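Local coordinates for protein chitinase (Rhizomucor miehei, PDB 7FBT) that probably cleaves the beta-1,4 glycosidic bonds of chitin with a TIM-barrel catalytic domain of glycoside hydrolase family 18, at residues A[72-77]-A[119-124]; A[104-109]-A[126-131]. All coordinates share one frame; numbering follows the deposited sequence.

Contact 1: A[72-77]-A[119-124]; sequences YFSDLL and SKDEND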
ATOM      1  N   TYR A  72      10.120  13.388  -0.672  1.00 23.35           N
ATOM      2  CA  TYR A  72      10.092  14.628   0.101  1.00 30.43           C
ATOM      3  C   TYR A  72       9.246  14.546   1.361  1.00 30.89           C
ATOM      4  O   TYR A  72       9.034  15.573   2.012  1.00 31.55           O
ATOM      5  CB  TYR A  72       9.606  15.792  -0.765  1.00 23.92           C
ATOM      6  CG  TYR A  72      10.388  15.929  -2.045  1.00 33.93           C
ATOM      7  CD1 TYR A  72      11.706  16.358  -2.027  1.00 29.70           C
ATOM      8  CD2 TYR A  72       9.812  15.619  -3.270  1.00 33.40           C
ATOM      9  CE1 TYR A  72      12.431  16.473  -3.192  1.00 33.98           C
ATOM     10  CE2 TYR A  72      10.530  15.733  -4.441  1.00 32.83           C
ATOM     11  CZ  TYR A  72      11.836  16.161  -4.396  1.00 31.62           C
ATOM     12  OH  TYR A  72      12.560  16.278  -5.555  1.00 33.27           O
ATOM     13  N   PHE A  73       8.768  13.357   1.731  1.00 30.32           N
ATOM     14  CA  PHE A  73       7.939  13.236   2.927  1.00 28.40           C
ATOM     15  C   PHE A  73       8.660  13.774   4.161  1.00 34.84           C
ATOM     16  O   PHE A  73       8.110  14.592   4.910  1.00 37.34           O
ATOM     17  CB  PHE A  73       7.547  11.776   3.135  1.00 31.40           C
ATOM     18  CG  PHE A  73       6.246  11.391   2.492  1.00 26.28           C
ATOM     19  CD1 PHE A  73       5.039  11.886   2.966  1.00 33.95           C
ATOM     20  CD2 PHE A  73       6.227  10.499   1.441  1.00 22.55           C
ATOM     21  CE1 PHE A  73       3.839  11.512   2.376  1.00 24.84           C
ATOM     22  CE2 PHE A  73       5.032  10.119   0.853  1.00 23.88           C
ATOM     23  CZ  PHE A  73       3.841  10.624   1.325  1.00 23.76           C
ATOM     24  N   SER A  74       9.893  13.322   4.391  1.00 32.84           N
ATOM     25  CA  SER A  74      10.632  13.748   5.578  1.00 38.44           C
ATOM     26  C   SER A  74      10.831  15.260   5.596  1.00 45.47           C
ATOM     27  O   SER A  74      10.497  15.933   6.582  1.00 47.33           O
ATOM     28  CB  SER A  74      11.978  13.027   5.635  1.00 45.04           C
ATOM     29  OG  SER A  74      12.675  13.340   6.826  1.00 44.15           O
ATOM     30  N   ASP A  75      11.382  15.809   4.510  1.00 42.08           N
ATOM     31  CA  ASP A  75      11.585  17.250   4.415  1.00 42.21           C
ATOM     32  C   ASP A  75      10.284  18.003   4.660  1.00 46.90           C
ATOM     33  O   ASP A  75      10.248  18.965   5.435  1.00 53.41           O
ATOM     34  CB  ASP A  75      12.156  17.609   3.042  1.00 40.08           C
ATOM     35  CG  ASP A  75      13.554  17.071   2.836  1.00 41.30           C
ATOM     36  OD1 ASP A  75      14.278  16.887   3.836  1.00 43.57           O
ATOM     37  OD2 ASP A  75      13.927  16.828   1.670  1.00 50.21           O
ATOM     38  N   LEU A  76       9.200  17.567   4.011  1.00 43.06           N
ATOM     39  CA  LEU A  76       7.922  18.264   4.147  1.00 39.39           C
ATOM     40  C   LEU A  76       7.420  18.246   5.581  1.00 44.05           C
ATOM     41  O   LEU A  76       6.895  19.250   6.077  1.00 49.07           O
ATOM     42  CB  LEU A  76       6.868  17.637   3.237  1.00 39.06           C
ATOM     43  CG  LEU A  76       6.999  17.862   1.738  1.00 34.30           C
ATOM     44  CD1 LEU A  76       6.113  16.870   0.985  1.00 31.61           C
ATOM     45  CD2 LEU A  76       6.662  19.292   1.404  1.00 44.49           C
ATOM     46  N   LEU A  77       7.549  17.106   6.257  1.00 44.12           N
ATOM     47  CA  LEU A  77       6.911  16.953   7.557  1.00 49.82           C
ATOM     48  C   LEU A  77       7.736  17.540   8.692  1.00 54.15           C
ATOM     49  O   LEU A  77       7.166  17.915   9.723  1.00 56.77           O
ATOM     50  CB  LEU A  77       6.614  15.481   7.830  1.00 44.46           C
ATOM     51  CG  LEU A  77       5.632  14.859   6.843  1.00 35.97           C
ATOM     52  CD1 LEU A  77       5.421  13.393   7.145  1.00 43.68           C
ATOM     53  CD2 LEU A  77       4.315  15.619   6.886  1.00 41.81           C
ATOM     54  N   SER A 119      14.478  11.633   1.253  1.00 35.10           N
ATOM     55  CA  SER A 119      14.773  12.412   2.444  1.00 37.32           C
ATOM     56  C   SER A 119      14.454  11.582   3.677  1.00 42.93           C
ATOM     57  O   SER A 119      13.442  10.875   3.730  1.00 33.98           O
ATOM     58  CB  SER A 119      13.980  13.719   2.465  1.00 36.17           C
ATOM     59  OG  SER A 119      12.582  13.487   2.461  1.00 32.86           O
ATOM     60  N   LYS A 120      15.342  11.649   4.662  1.00 39.18           N
ATOM     61  CA  LYS A 120      15.183  10.886   5.883  1.00 35.05           C
ATOM     62  C   LYS A 120      15.667  11.726   7.051  1.00 47.24           C
ATOM     63  O   LYS A 120      16.612  12.508   6.930  1.00 53.61           O
ATOM     64  CB  LYS A 120      15.940   9.555   5.807  1.00 47.99           C
ATOM     65  CG  LYS A 120      17.388   9.698   5.389  1.00 40.79           C
ATOM     66  CD  LYS A 120      18.032   8.341   5.208  1.00 47.58           C
ATOM     67  CE  LYS A 120      17.434   7.600   4.014  1.00 45.01           C
ATOM     68  NZ  LYS A 120      17.731   8.250   2.711  1.00 46.43           N
ATOM     69  N   ASP A 121      14.983  11.573   8.179  1.00 51.76           N
ATOM     70  CA  ASP A 121      15.289  12.323   9.385  1.00 54.51           C
ATOM     71  C   ASP A 121      15.017  11.404  10.560  1.00 55.61           C
ATOM     72  O   ASP A 121      14.199  10.487  10.451  1.00 51.35           O
ATOM     73  CB  ASP A 121      14.437  13.595   9.479  1.00 51.65           C
ATOM     74  CG  ASP A 121      14.988  14.598  10.471  1.00 62.02           C
ATOM     75  OD1 ASP A 121      16.194  14.918  10.394  1.00 67.24           O
ATOM     76  OD2 ASP A 121      14.208  15.078  11.321  1.00 58.19           O
ATOM     77  N   GLU A 122      15.702  11.637  11.684  1.00 56.48           N
ATOM     78  CA  GLU A 122      15.359  10.857  12.868  1.00 60.79           C
ATOM     79  C   GLU A 122      13.906  11.034  13.273  1.00 57.27           C
ATOM     80  O   GLU A 122      13.357  10.139  13.914  1.00 58.85           O
ATOM     81  CB  GLU A 122      16.207  11.217  14.087  1.00 64.45           C
ATOM     82  CG  GLU A 122      17.663  10.992  13.971  1.00 66.19           C
ATOM     83  CD  GLU A 122      18.317  10.842  15.342  1.00 73.45           C
ATOM     84  OE1 GLU A 122      18.026  11.656  16.246  1.00 73.35           O
ATOM     85  OE2 GLU A 122      19.100   9.891  15.535  1.00 72.98           O
ATOM     86  N   ASN A 123      13.256  12.156  12.946  1.00 55.03           N
ATOM     87  CA  ASN A 123      11.945  12.373  13.536  1.00 54.47           C
ATOM     88  C   ASN A 123      10.813  11.925  12.608  1.00 52.77           C
ATOM     89  O   ASN A 123       9.669  12.338  12.807  1.00 50.58           O
ATOM     90  CB  ASN A 123      11.691  13.827  13.894  1.00 60.79           C
ATOM     91  CG  ASN A 123      12.561  14.295  15.030  1.00 71.15           C
ATOM     92  OD1 ASN A 123      12.750  13.579  15.988  1.00 81.21           O
ATOM     93  ND2 ASN A 123      13.136  15.463  14.867  1.00 81.99           N
ATOM     94  N   ASP A 124      11.071  11.039  11.630  1.00 51.32           N
ATOM     95  CA  ASP A 124      10.104  10.831  10.543  1.00 49.18           C
ATOM     96  C   ASP A 124       8.795  10.221  11.050  1.00 45.01           C
ATOM     97  O   ASP A 124       7.708  10.650  10.655  1.00 44.82           O
ATOM     98  CB  ASP A 124      10.757   9.939   9.498  1.00 36.73           C
ATOM     99  CG  ASP A 124      11.670  10.720   8.574  1.00 42.37           C
ATOM    100  OD1 ASP A 124      11.697  11.971   8.647  1.00 41.22           O
ATOM    101  OD2 ASP A 124      12.365  10.076   7.766  1.00 39.22           O
TER
HETATM  102  O   HOH W   1      11.223  10.734   2.594  1.00 29.49           O
HETATM  103  O   HOH W   2      14.875  14.857   6.003  1.00 38.93           O
HETATM  104  O   HOH W   3      16.953  14.794   4.527  1.00 49.09           O

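Contact 2: A[104-109]-A[126-131]; sequences LDWEYP and ANYLKL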
ATOM      1  N   LEU A 104      -1.983   7.009   3.030  1.00 22.20           N
ATOM      2  CA  LEU A 104      -0.636   7.568   3.033  1.00 22.83           C
ATOM      3  C   LEU A 104       0.376   6.438   2.881  1.00 21.25           C
ATOM      4  O   LEU A 104       0.442   5.541   3.724  1.00 23.91           O
ATOM      5  CB  LEU A 104      -0.381   8.370   4.310  1.00 25.39           C
ATOM      6  CG  LEU A 104      -0.659   9.881   4.291  1.00 29.15           C
ATOM      7  CD1 LEU A 104       0.318  10.629   3.384  1.00 27.08           C
ATOM      8  CD2 LEU A 104      -2.098  10.176   3.868  1.00 30.14           C
ATOM      9  N   ASP A 105       1.175   6.501   1.823  1.00 21.09           N
ATOM     10  CA  ASP A 105       2.100   5.431   1.438  1.00 13.57           C
ATOM     11  C   ASP A 105       3.517   6.006   1.356  1.00 21.46           C
ATOM     12  O   ASP A 105       4.086   6.177   0.268  1.00 21.74           O
ATOM     13  CB  ASP A 105       1.650   4.822   0.109  1.00 20.37           C
ATOM     14  CG  ASP A 105       2.428   3.581  -0.262  1.00 26.73           C
ATOM     15  OD1 ASP A 105       3.265   3.123   0.548  1.00 18.15           O
ATOM     16  OD2 ASP A 105       2.200   3.070  -1.374  1.00 20.46           O
ATOM     17  N   TRP A 106       4.080   6.323   2.515  1.00 24.71           N
ATOM     18  CA  TRP A 106       5.473   6.744   2.629  1.00 24.06           C
ATOM     19  C   TRP A 106       6.354   5.508   2.763  1.00 23.18           C
ATOM     20  O   TRP A 106       6.177   4.706   3.686  1.00 19.80           O
ATOM     21  CB  TRP A 106       5.639   7.675   3.830  1.00 23.40           C
ATOM     22  CG  TRP A 106       7.046   8.156   4.111  1.00 29.34           C
ATOM     23  CD1 TRP A 106       8.196   7.813   3.453  1.00 24.20           C
ATOM     24  CD2 TRP A 106       7.435   9.069   5.140  1.00 28.07           C
ATOM     25  NE1 TRP A 106       9.275   8.461   4.015  1.00 29.15           N
ATOM     26  CE2 TRP A 106       8.831   9.238   5.050  1.00 27.62           C
ATOM     27  CE3 TRP A 106       6.734   9.769   6.127  1.00 39.56           C
ATOM     28  CZ2 TRP A 106       9.537  10.076   5.909  1.00 38.60           C
ATOM     29  CZ3 TRP A 106       7.439  10.597   6.980  1.00 41.46           C
ATOM     30  CH2 TRP A 106       8.823  10.748   6.861  1.00 43.82           C
ATOM     31  N   GLU A 107       7.314   5.362   1.854  1.00 25.46           N
ATOM     32  CA  GLU A 107       8.196   4.200   1.825  1.00 24.26           C
ATOM     33  C   GLU A 107       9.651   4.671   1.869  1.00 30.27           C
ATOM     34  O   GLU A 107      10.270   4.867   0.819  1.00 25.39           O
ATOM     35  CB  GLU A 107       7.910   3.346   0.583  1.00 25.26           C
ATOM     36  CG  GLU A 107       6.433   3.025   0.418  1.00 31.24           C
ATOM     37  CD  GLU A 107       6.131   2.179  -0.798  1.00 30.10           C
ATOM     38  OE1 GLU A 107       7.074   1.811  -1.529  1.00 33.87           O
ATOM     39  OE2 GLU A 107       4.942   1.863  -1.008  1.00 23.90           O
ATOM     40  N   TYR A 108      10.216   4.833   3.071  1.00 27.33           N
ATOM     41  CA  TYR A 108       9.592   4.551   4.372  1.00 28.21           C
ATOM     42  C   TYR A 108      10.107   5.581   5.376  1.00 35.25           C
ATOM     43  O   TYR A 108      11.174   6.153   5.162  1.00 35.96           O
ATOM     44  CB  TYR A 108       9.935   3.138   4.870  1.00 29.34           C
ATOM     45  CG  TYR A 108       9.666   2.029   3.884  1.00 28.45           C
ATOM     46  CD1 TYR A 108       8.425   1.403   3.828  1.00 26.02           C
ATOM     47  CD2 TYR A 108      10.656   1.603   3.006  1.00 29.90           C
ATOM     48  CE1 TYR A 108       8.182   0.386   2.922  1.00 22.22           C
ATOM     49  CE2 TYR A 108      10.420   0.591   2.099  1.00 32.80           C
ATOM     50  CZ  TYR A 108       9.185  -0.013   2.060  1.00 24.35           C
ATOM     51  OH  TYR A 108       8.954  -1.022   1.156  1.00 34.40           O
ATOM     52  N   PRO A 109       9.376   5.802   6.472  1.00 36.30           N
ATOM     53  CA  PRO A 109       9.808   6.812   7.455  1.00 36.41           C
ATOM     54  C   PRO A 109      11.162   6.473   8.061  1.00 35.13           C
ATOM     55  O   PRO A 109      11.338   5.425   8.680  1.00 33.72           O
ATOM     56  CB  PRO A 109       8.695   6.780   8.508  1.00 38.04           C
ATOM     57  CG  PRO A 109       7.498   6.234   7.787  1.00 39.44           C
ATOM     58  CD  PRO A 109       8.052   5.241   6.806  1.00 34.61           C
ATOM     59  N   ALA A 126       7.523  10.359  14.111  1.00 46.75           N
ATOM     60  CA  ALA A 126       6.818  11.324  14.946  1.00 43.80           C
ATOM     61  C   ALA A 126       6.139  12.395  14.103  1.00 49.16           C
ATOM     62  O   ALA A 126       4.994  12.773  14.373  1.00 46.24           O
ATOM     63  CB  ALA A 126       7.787  11.956  15.945  1.00 42.45           C
ATOM     64  N   ASN A 127       6.821  12.889  13.068  1.00 42.34           N
ATOM     65  CA  ASN A 127       6.201  13.889  12.206  1.00 42.16           C
ATOM     66  C   ASN A 127       5.139  13.268  11.305  1.00 41.09           C
ATOM     67  O   ASN A 127       4.190  13.946  10.903  1.00 37.59           O
ATOM     68  CB  ASN A 127       7.276  14.593  11.376  1.00 54.71           C
ATOM     69  CG  ASN A 127       8.402  15.146  12.234  1.00 54.84           C
ATOM     70  OD1 ASN A 127       8.206  15.448  13.411  1.00 54.62           O
ATOM     71  ND2 ASN A 127       9.584  15.286  11.645  1.00 54.86           N
ATOM     72  N   TYR A 128       5.275  11.982  10.994  1.00 38.30           N
ATOM     73  CA  TYR A 128       4.255  11.264  10.236  1.00 43.55           C
ATOM     74  C   TYR A 128       2.971  11.176  11.043  1.00 40.87           C
ATOM     75  O   TYR A 128       1.868  11.382  10.517  1.00 38.91           O
ATOM     76  CB  TYR A 128       4.800   9.876   9.892  1.00 43.87           C
ATOM     77  CG  TYR A 128       4.098   9.073   8.813  1.00 40.84           C
ATOM     78  CD1 TYR A 128       3.553   9.687   7.693  1.00 38.02           C
ATOM     79  CD2 TYR A 128       4.102   7.684   8.859  1.00 38.50           C
ATOM     80  CE1 TYR A 128       2.955   8.936   6.683  1.00 35.69           C
ATOM     81  CE2 TYR A 128       3.519   6.926   7.854  1.00 33.75           C
ATOM     82  CZ  TYR A 128       2.951   7.555   6.767  1.00 32.42           C
ATOM     83  OH  TYR A 128       2.370   6.805   5.763  1.00 26.73           O
ATOM     84  N   LEU A 129       3.099  10.902  12.339  1.00 46.79           N
ATOM     85  CA  LEU A 129       1.905  10.931  13.166  1.00 49.18           C
ATOM     86  C   LEU A 129       1.418  12.354  13.395  1.00 46.21           C
ATOM     87  O   LEU A 129       0.212  12.562  13.500  1.00 45.03           O
ATOM     88  CB  LEU A 129       2.135  10.211  14.493  1.00 56.16           C
ATOM     89  CG  LEU A 129       0.879  10.163  15.369  1.00 58.20           C
ATOM     90  CD1 LEU A 129      -0.233   9.391  14.680  1.00 57.21           C
ATOM     91  CD2 LEU A 129       1.202   9.494  16.669  1.00 59.98           C
ATOM     92  N   LYS A 130       2.312  13.346  13.467  1.00 45.33           N
ATOM     93  CA  LYS A 130       1.850  14.732  13.427  1.00 47.52           C
ATOM     94  C   LYS A 130       0.975  14.972  12.206  1.00 43.61           C
ATOM     95  O   LYS A 130      -0.077  15.611  12.296  1.00 44.45           O
ATOM     96  CB  LYS A 130       3.032  15.706  13.418  1.00 57.61           C
ATOM     97  CG  LYS A 130       3.844  15.747  14.696  1.00 69.94           C
ATOM     98  CD  LYS A 130       5.089  16.607  14.519  1.00 69.13           C
ATOM     99  CE  LYS A 130       5.306  17.519  15.714  1.00 70.66           C
ATOM    100  NZ  LYS A 130       5.946  18.809  15.326  1.00 59.98           N
ATOM    101  N   LEU A 131       1.400  14.451  11.054  1.00 40.77           N
ATOM    102  CA  LEU A 131       0.618  14.573   9.830  1.00 41.68           C
ATOM    103  C   LEU A 131      -0.744  13.913   9.976  1.00 40.91           C
ATOM    104  O   LEU A 131      -1.759  14.477   9.561  1.00 40.88           O
ATOM    105  CB  LEU A 131       1.380  13.951   8.661  1.00 41.27           C
ATOM    106  CG  LEU A 131       0.603  13.808   7.352  1.00 40.00           C
ATOM    107  CD1 LEU A 131       0.167  15.170   6.833  1.00 41.45           C
ATOM    108  CD2 LEU A 131       1.426  13.045   6.307  1.00 34.43           C
TER
HETATM  109  O   HOH W   4       3.675   4.607   5.294  1.00 21.98           O

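Contact 1: A[72-77]-A[119-124]
Ser-74 reaches from the first turn of a short helix to Asp-124, its OG giving a very short hydrogen bond (2.5 Å) to Asp-124 OD1. The hydroxyl points there because OG is anti to the backbone N (chi1 -175°), which carries it off the helix toward the loop. The second carboxylate oxygen, Asp-124 OD2, takes the backbone N-H of Asp-121 at 3.0 Å, met from 44° above the carboxylate plane, and a weak bond from the backbone N of Asn-110; Asp-124 is thus gripped through both oxygens, at the very start of helix 124-139.

In this TIM barrel the elements joined are helix 73-78, which follows strand 59-65, and the loop from strand 101-105 to the next barrel helix.

A second polar group gathers round Ser-119. Its OG accepts a weak but fairly straight bond from Asp-75 N (3.3 Å, 164°) and is bonded also to Leu-71 O, just ahead of the helix.

Water supplies further links: one molecule weakly accepts from Ser-74 N and lies unusually close to Ser-119 O, a doubtful link, while another donates to Ser-74 OG at 2.8 Å.

The rest is plain van der Waals approach: Ser-119 CB lies 3.2 Å from Asp-75 OD2.

Contact 2: A[104-109]-A[126-131]
Trp-106 turns the edge of its six-membered ring onto a face of Tyr-128, Trp-106 CE3 lying 3.5 Å from Tyr-128 CD1 and somewhat toward the rim of the phenol. The planes stand at 81° with centroids 5.2 Å apart, a T-shaped pair in which the indole supplies the edge. A chi1 of -164° swings the ring of Tyr-128 to the side of its carbonyl carbon, from where it extends from helix 124-139 toward segment 104-109, and the two aromatic side chains run past each other in opposite directions. Pro-109 adds to both rings: its CA rests over one face of the indole, and its CG meets the phenol obliquely, 3.8 Å from Tyr-128 CD2.

The phenol hydroxyl ends among polar partners. Tyr-128 OH is hydrogen-bonded to Thr-147 OG1, which is bonded to Leu-104 O as well. Tyr-128 OH also donates to a water at 2.6 Å, and that water donates to Trp-106 O at 3.0 Å. Farther along the helix, Leu-131 meets Leu-104 tip to tip, CD2 of Leu-131 to CD1 of Leu-104, at 4.0 Å.

Alternation along the chain sends Leu-104 and Trp-106 toward the helix and Asp-105 and Glu-107 away from it. The side chain of Asp-105 is about 5 Å from a bound magnesium ion. The Asp-Trp-Glu run belongs to the family 18 signature, which in relatives carries the catalytic acid, and a cis peptide follows between Glu-107 and Tyr-108.

The whole forms the first half of the beta-alpha-beta unit of strand 101-105, helix 124-139 and strand 144-149: Leu-104 pairs through its backbone with Thr-146 and Ala-148, Phe-73 of helix 73-78 stacks on Trp-106, and Leu-131 packs on Phe-83, Phe-86 and Val-87 of helix 81-97.

Contact 2 is wholly buried between strand 101-105 with the segment that follows it and helix 124-139, whereas contact 1 is only partly buried: its centre is about 19 Å from the centre of the chain, that of contact 2 about 13 Å. The chemistry follows the place: hydroxyls, a carboxylate and waters tie helix 73-78 to the loop, while aromatic and aliphatic groups make up most of contact 2. Both involve helix 124-139, contact 1 at its first residue and contact 2 in the turns that follow. Trp-106 bridges the two, its ring touching Ser-74 and Leu-77 of one segment and Asp-124 of the other; Asp-124 CG approaches Trp-106 CH2 to 3.3 Å.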